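Local coordinates for protein pyocin S5 (Pseudomonas aeruginosa PAO1, PDB 6THK) that kills competing bacteria as a bacteriocin, probably by inserting a pore-forming domain into the cytoplasmic membrane and depolarising it, at residues G468-A473 and N493-I498; A388-S393 and A464-I469; Q250-K255 and A290-R295. The protein carries 1 engineered substitution. All blocks are in the same frame, centred on the assembly; numbering follows the deposited sequence.

Overall arrangement
Contacts 1 and 2 belong to the helical bundle of the pore-forming domain, about 14 Å apart between centres, while contact 3 lies near the middle of the elongated chain, its centre about 74 Å from that of contact 1 and about 68 Å from that of contact 2. Contacts 1 and 2 share Gly468 and Ile469 and touch where Ile467 CG1 packs 3.7 Å from Phe472 N; contact 2 uses the turn leading into helix 468-481, contact 1 its first turns. Zinc ions seen in the crystal lie close to two of the three: about 5 Å from the side chain of Leu470 in contact 1 and about 4 Å from that of Lys255 in contact 3.

Contact 1 of 3, residues G468-A473 and N493-I498; sequences GILGFA and NLVISI
Ala473 and Val495 bring their backbones to 5.6 Å between CA atoms, where the segments of helices 468-481 and 485-498 run nearly antiparallel, 158° between their directions and 9.3 Å between axes. Ile498 makes the largest contribution. Its CG1 stands anti to the carbonyl carbon (chi1 -85°), and the chain continues from there to CD1, which lies 3.5 Å from Ile469 CG1 and 3.6 Å from Ala473 CB. The Ile469 and Ile498 side chains cross obliquely, with Ile469 CD1 also packed against the end of its partner. The other branch, Ile498 CG2, meets Leu470 CD1 at 4.0 Å. That same leucine methyl touches Val495 CG1, the two side chains crossing at about a right angle. Val495 CG2 rests on the end of the other segment, 3.6 Å from Ala473 O and 3.7 Å from Ala473 CB. More distantly, Leu494 CD2 comes to 4.2 Å from Ala473 CB. Beyond the pair, Leu470 also packs on Ile387 and Asp383 of helix 381-392, the latter a zinc ligand, and Ile469 and Leu494 reach helix 340-353. Helix 468-481, probably the second arm of the hydrophobic hairpin of channel-forming colicins, packs here on the helix that follows it. The side chains that meet are all apolar: aliphatic groups cover one another in a largely buried layer beside a metal site, and cohesion comes from shape and burial.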
loop_
_atom_site.group_PDB
_atom_site.type_symbol
_atom_site.label_atom_id
_atom_site.label_comp_id
_atom_site.label_asym_id
_atom_site.label_seq_id
_atom_site.Cartn_x
_atom_site.Cartn_y
_atom_site.Cartn_z
ATOM N N GLY A 468 -50.649 -4.402 -42.351
ATOM C CA GLY A 468 -51.537 -3.427 -42.968
ATOM C C GLY A 468 -52.310 -2.619 -41.940
ATOM O O GLY A 468 -52.299 -2.952 -40.749
ATOM N N ILE A 469 -53.009 -1.565 -42.396
ATOM C CA ILE A 469 -53.759 -0.629 -41.536
ATOM C C ILE A 469 -54.889 -1.333 -40.780
ATOM O O ILE A 469 -55.066 -1.061 -39.590
ATOM C CB ILE A 469 -54.241 0.668 -42.302
ATOM C CG1 ILE A 469 -54.743 1.741 -41.311
ATOM C CG2 ILE A 469 -55.270 0.381 -43.436
ATOM C CD1 ILE A 469 -55.104 3.110 -41.905
ATOM N N LEU A 470 -55.618 -2.202 -41.472
ATOM C CA LEU A 470 -56.726 -2.948 -40.898
ATOM C C LEU A 470 -56.248 -3.918 -39.829
ATOM O O LEU A 470 -56.727 -3.880 -38.708
ATOM C CB LEU A 470 -57.502 -3.687 -41.983
ATOM C CG LEU A 470 -58.681 -4.517 -41.491
ATOM C CD1 LEU A 470 -59.647 -3.661 -40.697
ATOM C CD2 LEU A 470 -59.389 -5.201 -42.640
ATOM N N GLY A 471 -55.331 -4.807 -40.190
ATOM C CA GLY A 471 -54.757 -5.738 -39.221
ATOM C C GLY A 471 -54.200 -5.011 -38.001
ATOM O O GLY A 471 -54.468 -5.415 -36.863
ATOM N N PHE A 472 -53.475 -3.892 -38.209
ATOM C CA PHE A 472 -52.894 -3.140 -37.073
ATOM C C PHE A 472 -53.962 -2.543 -36.152
ATOM O O PHE A 472 -53.795 -2.584 -34.947
ATOM C CB PHE A 472 -51.872 -2.088 -37.512
ATOM C CG PHE A 472 -51.234 -1.313 -36.374
ATOM C CD1 PHE A 472 -50.548 -1.973 -35.357
ATOM C CD2 PHE A 472 -51.265 0.073 -36.355
ATOM C CE1 PHE A 472 -49.933 -1.259 -34.325
ATOM C CE2 PHE A 472 -50.660 0.789 -35.311
ATOM C CZ PHE A 472 -49.986 0.115 -34.309
ATOM N N ALA A 473 -55.079 -2.078 -36.718
ATOM C CA ALA A 473 -56.213 -1.550 -35.982
ATOM C C ALA A 473 -56.922 -2.672 -35.208
ATOM O O ALA A 473 -57.319 -2.448 -34.063
ATOM C CB ALA A 473 -57.185 -0.877 -36.939
ATOM N N ASN A 493 -63.792 1.857 -33.186
ATOM C CA ASN A 493 -64.241 2.930 -34.081
ATOM C C ASN A 493 -63.299 3.032 -35.266
ATOM O O ASN A 493 -63.775 3.023 -36.395
ATOM C CB ASN A 493 -64.310 4.266 -33.359
ATOM C CG ASN A 493 -65.370 4.373 -32.286
ATOM O OD1 ASN A 493 -65.308 5.273 -31.435
ATOM N ND2 ASN A 493 -66.374 3.486 -32.293
ATOM N N LEU A 494 -61.971 3.037 -35.021
ATOM C CA LEU A 494 -60.963 3.079 -36.089
ATOM C C LEU A 494 -61.096 1.906 -37.073
ATOM O O LEU A 494 -61.001 2.142 -38.268
ATOM C CB LEU A 494 -59.549 3.155 -35.520
ATOM C CG LEU A 494 -58.372 3.261 -36.505
ATOM C CD1 LEU A 494 -58.444 4.539 -37.359
ATOM C CD2 LEU A 494 -57.041 3.179 -35.755
ATOM N N VAL A 495 -61.326 0.665 -36.581
ATOM C CA VAL A 495 -61.502 -0.525 -37.437
ATOM C C VAL A 495 -62.681 -0.275 -38.396
ATOM O O VAL A 495 -62.495 -0.323 -39.606
ATOM C CB VAL A 495 -61.707 -1.831 -36.619
ATOM C CG1 VAL A 495 -62.052 -3.005 -37.524
ATOM C CG2 VAL A 495 -60.477 -2.155 -35.777
ATOM N N ILE A 496 -63.829 0.082 -37.844
ATOM C CA ILE A 496 -65.024 0.319 -38.630
ATOM C C ILE A 496 -64.816 1.453 -39.613
ATOM O O ILE A 496 -65.279 1.399 -40.741
ATOM C CB ILE A 496 -66.213 0.649 -37.724
ATOM C CG1 ILE A 496 -66.746 -0.623 -37.067
ATOM C CG2 ILE A 496 -67.298 1.348 -38.518
ATOM C CD1 ILE A 496 -67.430 -0.379 -35.743
ATOM N N SER A 497 -64.156 2.500 -39.138
ATOM C CA SER A 497 -63.852 3.677 -39.933
ATOM C C SER A 497 -62.919 3.289 -41.062
ATOM O O SER A 497 -63.007 3.819 -42.158
ATOM C CB SER A 497 -63.234 4.764 -39.048
ATOM O OG SER A 497 -62.245 5.519 -39.722
ATOM N N ILE A 498 -62.037 2.336 -40.794
ATOM C CA ILE A 498 -61.079 1.875 -41.789
ATOM C C ILE A 498 -61.784 1.048 -42.829
ATOM O O ILE A 498 -61.313 0.907 -43.946
ATOM C CB ILE A 498 -59.972 1.004 -41.183
ATOM C CG1 ILE A 498 -58.844 1.871 -40.649
ATOM C CG2 ILE A 498 -59.420 0.046 -42.222
ATOM C CD1 ILE A 498 -57.856 1.096 -39.818
#

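Contact 2 of 3, residues A388-S393 and A464-I469; sequences AKAFDS and ATPIGI
Ile467 reaches from the turn before helix 468-481 to the ring of Phe391 on helix 381-392, and the backbones come within 5.3 Å between the CA atoms of Ile467 and Ala390. At the base of the isoleucine, Ile467 CA lies 3.9 Å from Ala390 CB. From CB, the CG1 branch leaves anti to the backbone N (chi1 -167°), with CG1 beside Phe472. The tip, CD1, completes the path, 3.6 Å from Phe391 CZ and 3.8 Å from Phe391 CE1, meeting the ring obliquely; its chi2, 136°, is off a staggered value, which leaves the exact place of this methyl less certain. Phe391 itself starts out from the far side of its helix, and only its ring swings back to this isoleucine. Ahead of Ile467 the chain wraps round Ala390, whose CB is 3.6 Å from Pro466 O. Pro466 is the centre of an inverse gamma turn, closed by the bond from Ile467 N to Thr465 O at 2.8 Å. At the exposed margin, Ser393 OG lies 4.0 Å from Pro466 CD. Thr465 OG1 is hydrogen-bonded to Thr461 O near the end of helix 451-464. In this all-helical domain the connection between helices 451-464 and 468-481 thus lies against the C-terminal end of helix 381-392, while the Phe391 ring also meets Phe426 of helix 419-431 and touches Thr461 and Val475.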
loop_
_atom_site.group_PDB
_atom_site.type_symbol
_atom_site.label_atom_id
_atom_site.label_comp_id
_atom_site.label_asym_id
_atom_site.label_seq_id
_atom_site.Cartn_x
_atom_site.Cartn_y
_atom_site.Cartn_z
ATOM N N ALA A 388 -54.704 -12.969 -41.686
ATOM C CA ALA A 388 -54.157 -14.280 -41.311
ATOM C C ALA A 388 -52.818 -14.564 -42.016
ATOM O O ALA A 388 -51.842 -14.888 -41.342
ATOM C CB ALA A 388 -55.161 -15.358 -41.616
ATOM N N LYS A 389 -52.749 -14.329 -43.347
ATOM C CA LYS A 389 -51.548 -14.500 -44.173
ATOM C C LYS A 389 -50.379 -13.657 -43.705
ATOM O O LYS A 389 -49.248 -14.159 -43.694
ATOM C CB LYS A 389 -51.847 -14.240 -45.654
ATOM N N ALA A 390 -50.654 -12.438 -43.268
ATOM C CA ALA A 390 -49.634 -11.526 -42.777
ATOM C C ALA A 390 -48.952 -12.083 -41.540
ATOM O O ALA A 390 -47.753 -12.007 -41.395
ATOM C CB ALA A 390 -50.244 -10.186 -42.465
ATOM N N PHE A 391 -49.749 -12.644 -40.653
ATOM C CA PHE A 391 -49.268 -13.226 -39.434
ATOM C C PHE A 391 -48.399 -14.449 -39.682
ATOM O O PHE A 391 -47.479 -14.692 -38.946
ATOM C CB PHE A 391 -50.439 -13.612 -38.566
ATOM C CG PHE A 391 -50.972 -12.495 -37.735
ATOM C CD1 PHE A 391 -50.142 -11.743 -36.955
ATOM C CD2 PHE A 391 -52.318 -12.226 -37.710
ATOM C CE1 PHE A 391 -50.647 -10.741 -36.170
ATOM C CE2 PHE A 391 -52.838 -11.228 -36.927
ATOM C CZ PHE A 391 -51.996 -10.477 -36.159
ATOM N N ASP A 392 -48.716 -15.214 -40.715
ATOM C CA ASP A 392 -47.970 -16.411 -41.074
ATOM C C ASP A 392 -46.604 -15.996 -41.555
ATOM O O ASP A 392 -45.649 -16.682 -41.308
ATOM C CB ASP A 392 -48.672 -17.193 -42.192
ATOM C CG ASP A 392 -49.552 -18.318 -41.681
ATOM O OD1 ASP A 392 -49.748 -18.402 -40.462
ATOM O OD2 ASP A 392 -50.068 -19.114 -42.497
ATOM N N SER A 393 -46.521 -14.876 -42.250
ATOM C CA SER A 393 -45.264 -14.371 -42.785
ATOM C C SER A 393 -44.389 -13.665 -41.752
ATOM O O SER A 393 -43.311 -13.191 -42.068
ATOM C CB SER A 393 -45.554 -13.401 -43.930
ATOM O OG SER A 393 -44.446 -12.575 -44.212
ATOM N N ALA A 464 -42.577 -6.102 -37.689
ATOM C CA ALA A 464 -42.038 -7.359 -38.212
ATOM C C ALA A 464 -42.962 -8.081 -39.193
ATOM O O ALA A 464 -42.578 -9.122 -39.731
ATOM C CB ALA A 464 -41.721 -8.278 -37.041
ATOM N N THR A 465 -44.159 -7.534 -39.435
ATOM C CA THR A 465 -45.201 -8.168 -40.249
ATOM C C THR A 465 -45.801 -7.208 -41.308
ATOM O O THR A 465 -46.036 -6.045 -40.963
ATOM C CB THR A 465 -46.359 -8.542 -39.268
ATOM O OG1 THR A 465 -45.831 -8.957 -38.023
ATOM C CG2 THR A 465 -47.276 -9.599 -39.773
ATOM N N PRO A 466 -46.188 -7.690 -42.530
ATOM C CA PRO A 466 -46.916 -6.825 -43.486
ATOM C C PRO A 466 -48.419 -6.815 -43.130
ATOM O O PRO A 466 -49.308 -7.086 -43.968
ATOM C CB PRO A 466 -46.658 -7.497 -44.856
ATOM C CG PRO A 466 -45.975 -8.824 -44.549
ATOM C CD PRO A 466 -46.021 -9.050 -43.072
ATOM N N ILE A 467 -48.702 -6.481 -41.853
ATOM C CA ILE A 467 -50.019 -6.519 -41.218
ATOM C C ILE A 467 -51.079 -5.568 -41.894
ATOM O O ILE A 467 -52.261 -5.964 -42.013
ATOM C CB ILE A 467 -49.925 -6.325 -39.667
ATOM C CG1 ILE A 467 -51.248 -6.683 -39.006
ATOM C CG2 ILE A 467 -49.401 -4.945 -39.214
ATOM C CD1 ILE A 467 -51.137 -7.406 -37.902
ATOM N N GLY A 468 -50.649 -4.402 -42.351
ATOM C CA GLY A 468 -51.537 -3.427 -42.968
ATOM C C GLY A 468 -52.310 -2.619 -41.940
ATOM O O GLY A 468 -52.299 -2.952 -40.749
ATOM N N ILE A 469 -53.009 -1.565 -42.396
ATOM C CA ILE A 469 -53.759 -0.629 -41.536
ATOM C C ILE A 469 -54.889 -1.333 -40.780
ATOM O O ILE A 469 -55.066 -1.061 -39.590
ATOM C CB ILE A 469 -54.241 0.668 -42.302
ATOM C CG1 ILE A 469 -54.743 1.741 -41.311
ATOM C CG2 ILE A 469 -55.270 0.381 -43.436
ATOM C CD1 ILE A 469 -55.104 3.110 -41.905
#

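Contact 3 of 3, residues Q250-K255 and A290-R295; sequences QAIADK and ASLQAR
Leu292 projects from helix 272-338 into the face of helix 237-267 formed by Ala251, Ile252 and Lys255; the local segments run nearly antiparallel, 156° between their directions and 9.7 Å between axes, consistent with the coiled coil predicted for this region. The dense part gathers round this leucine. Its CD1 sits 3.6 Å from Ala251 CB and 3.7 Å from Lys255 CE, the lysine chain crossing the leucine at about a right angle. Lower on the same side chain, Leu292 CB meets Ile252 CG1 at 3.6 Å, and the two side chains slide past each other in opposite directions. Ile252 CG1 stands anti to its carbonyl carbon (chi1 -59°), which puts it against Leu292 CB. The contact thins toward the more exposed Gln293, which adds one side-chain approach: Ile252 CD1 to Gln293 CG at 3.9 Å, again at about a right angle. Lys255 lends its methylene groups to the apolar layer while its bent end carries NZ to salt bridges with Glu221 and Glu288, both ligands of a bound zinc ion. One lysine therefore joins hydrophobic helix packing to a metal site, and its positive charge probably helps offset the two carboxylates gathered there.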
loop_
_atom_site.group_PDB
_atom_site.type_symbol
_atom_site.label_atom_id
_atom_site.label_comp_id
_atom_site.label_asym_id
_atom_site.label_seq_id
_atom_site.Cartn_x
_atom_site.Cartn_y
_atom_site.Cartn_z
ATOM N N GLN A 250 3.564 7.807 -4.655
ATOM C CA GLN A 250 4.421 8.738 -3.927
ATOM C C GLN A 250 5.325 8.008 -2.915
ATOM O O GLN A 250 6.507 8.340 -2.809
ATOM C CB GLN A 250 3.595 9.860 -3.276
ATOM C CG GLN A 250 4.449 11.025 -2.739
ATOM C CD GLN A 250 5.149 11.820 -3.827
ATOM O OE1 GLN A 250 6.358 11.696 -4.052
ATOM N NE2 GLN A 250 4.403 12.663 -4.524
ATOM N N ALA A 251 4.781 6.995 -2.203
ATOM C CA ALA A 251 5.544 6.174 -1.259
ATOM C C ALA A 251 6.680 5.446 -1.979
ATOM O O ALA A 251 7.762 5.331 -1.411
ATOM C CB ALA A 251 4.633 5.169 -0.574
ATOM N N ILE A 252 6.439 4.952 -3.223
ATOM C CA ILE A 252 7.480 4.310 -4.040
ATOM C C ILE A 252 8.554 5.369 -4.387
ATOM O O ILE A 252 9.727 5.110 -4.156
ATOM C CB ILE A 252 6.934 3.558 -5.299
ATOM C CG1 ILE A 252 5.934 2.452 -4.891
ATOM C CG2 ILE A 252 8.095 2.939 -6.112
ATOM C CD1 ILE A 252 5.080 1.863 -6.002
ATOM N N ALA A 253 8.129 6.568 -4.875
ATOM C CA ALA A 253 8.972 7.716 -5.254
ATOM C C ALA A 253 9.875 8.217 -4.112
ATOM O O ALA A 253 11.038 8.551 -4.345
ATOM C CB ALA A 253 8.105 8.856 -5.763
ATOM N N ASP A 254 9.328 8.279 -2.892
ATOM C CA ASP A 254 10.048 8.702 -1.707
ATOM C C ASP A 254 11.020 7.623 -1.236
ATOM O O ASP A 254 12.163 7.939 -0.921
ATOM C CB ASP A 254 9.060 9.109 -0.599
ATOM C CG ASP A 254 8.239 10.350 -0.918
ATOM O OD1 ASP A 254 8.231 10.776 -2.102
ATOM O OD2 ASP A 254 7.610 10.903 0.015
ATOM N N LYS A 255 10.597 6.355 -1.230
ATOM C CA LYS A 255 11.454 5.237 -0.815
ATOM C C LYS A 255 12.664 5.001 -1.728
ATOM O O LYS A 255 13.690 4.522 -1.253
ATOM C CB LYS A 255 10.643 3.958 -0.639
ATOM C CG LYS A 255 9.934 3.939 0.687
ATOM C CD LYS A 255 9.085 2.713 0.884
ATOM C CE LYS A 255 8.027 2.976 1.923
ATOM N NZ LYS A 255 8.608 3.541 3.167
ATOM N N ALA A 290 8.953 -3.335 -2.992
ATOM C CA ALA A 290 8.373 -4.492 -3.648
ATOM C C ALA A 290 6.941 -4.747 -3.146
ATOM O O ALA A 290 6.078 -5.108 -3.945
ATOM C CB ALA A 290 9.253 -5.714 -3.433
ATOM N N SER A 291 6.689 -4.541 -1.835
ATOM C CA SER A 291 5.363 -4.685 -1.241
ATOM C C SER A 291 4.432 -3.624 -1.823
ATOM O O SER A 291 3.284 -3.929 -2.148
ATOM C CB SER A 291 5.424 -4.539 0.270
ATOM O OG SER A 291 4.121 -4.345 0.795
ATOM N N LEU A 292 4.935 -2.381 -1.950
ATOM C CA LEU A 292 4.196 -1.264 -2.523
ATOM C C LEU A 292 3.902 -1.494 -3.996
ATOM O O LEU A 292 2.814 -1.172 -4.457
ATOM C CB LEU A 292 4.980 0.037 -2.350
ATOM C CG LEU A 292 4.914 0.711 -0.987
ATOM C CD1 LEU A 292 5.949 1.784 -0.890
ATOM C CD2 LEU A 292 3.545 1.333 -0.735
ATOM N N GLN A 293 4.868 -2.034 -4.742
ATOM C CA GLN A 293 4.713 -2.296 -6.172
ATOM C C GLN A 293 3.660 -3.366 -6.431
ATOM O O GLN A 293 2.849 -3.205 -7.348
ATOM C CB GLN A 293 6.056 -2.643 -6.808
ATOM C CG GLN A 293 6.810 -1.407 -7.291
ATOM C CD GLN A 293 8.279 -1.642 -7.602
ATOM O OE1 GLN A 293 8.938 -0.803 -8.232
ATOM N NE2 GLN A 293 8.842 -2.765 -7.148
ATOM N N ALA A 294 3.622 -4.413 -5.576
ATOM C CA ALA A 294 2.637 -5.507 -5.628
ATOM C C ALA A 294 1.234 -4.953 -5.416
ATOM O O ALA A 294 0.308 -5.391 -6.098
ATOM C CB ALA A 294 2.945 -6.558 -4.564
ATOM N N ARG A 295 1.094 -3.972 -4.475
ATOM C CA ARG A 295 -0.136 -3.249 -4.122
ATOM C C ARG A 295 -0.608 -2.413 -5.313
ATOM O O ARG A 295 -1.795 -2.443 -5.644
ATOM C CB ARG A 295 0.156 -2.329 -2.938
ATOM C CG ARG A 295 -1.055 -1.681 -2.275
ATOM C CD ARG A 295 -0.641 -1.010 -0.978
ATOM N NE ARG A 295 0.249 -1.861 -0.176
ATOM C CZ ARG A 295 -0.092 -2.446 0.965
ATOM N NH1 ARG A 295 -1.300 -2.253 1.485
ATOM N NH2 ARG A 295 0.781 -3.210 1.611
#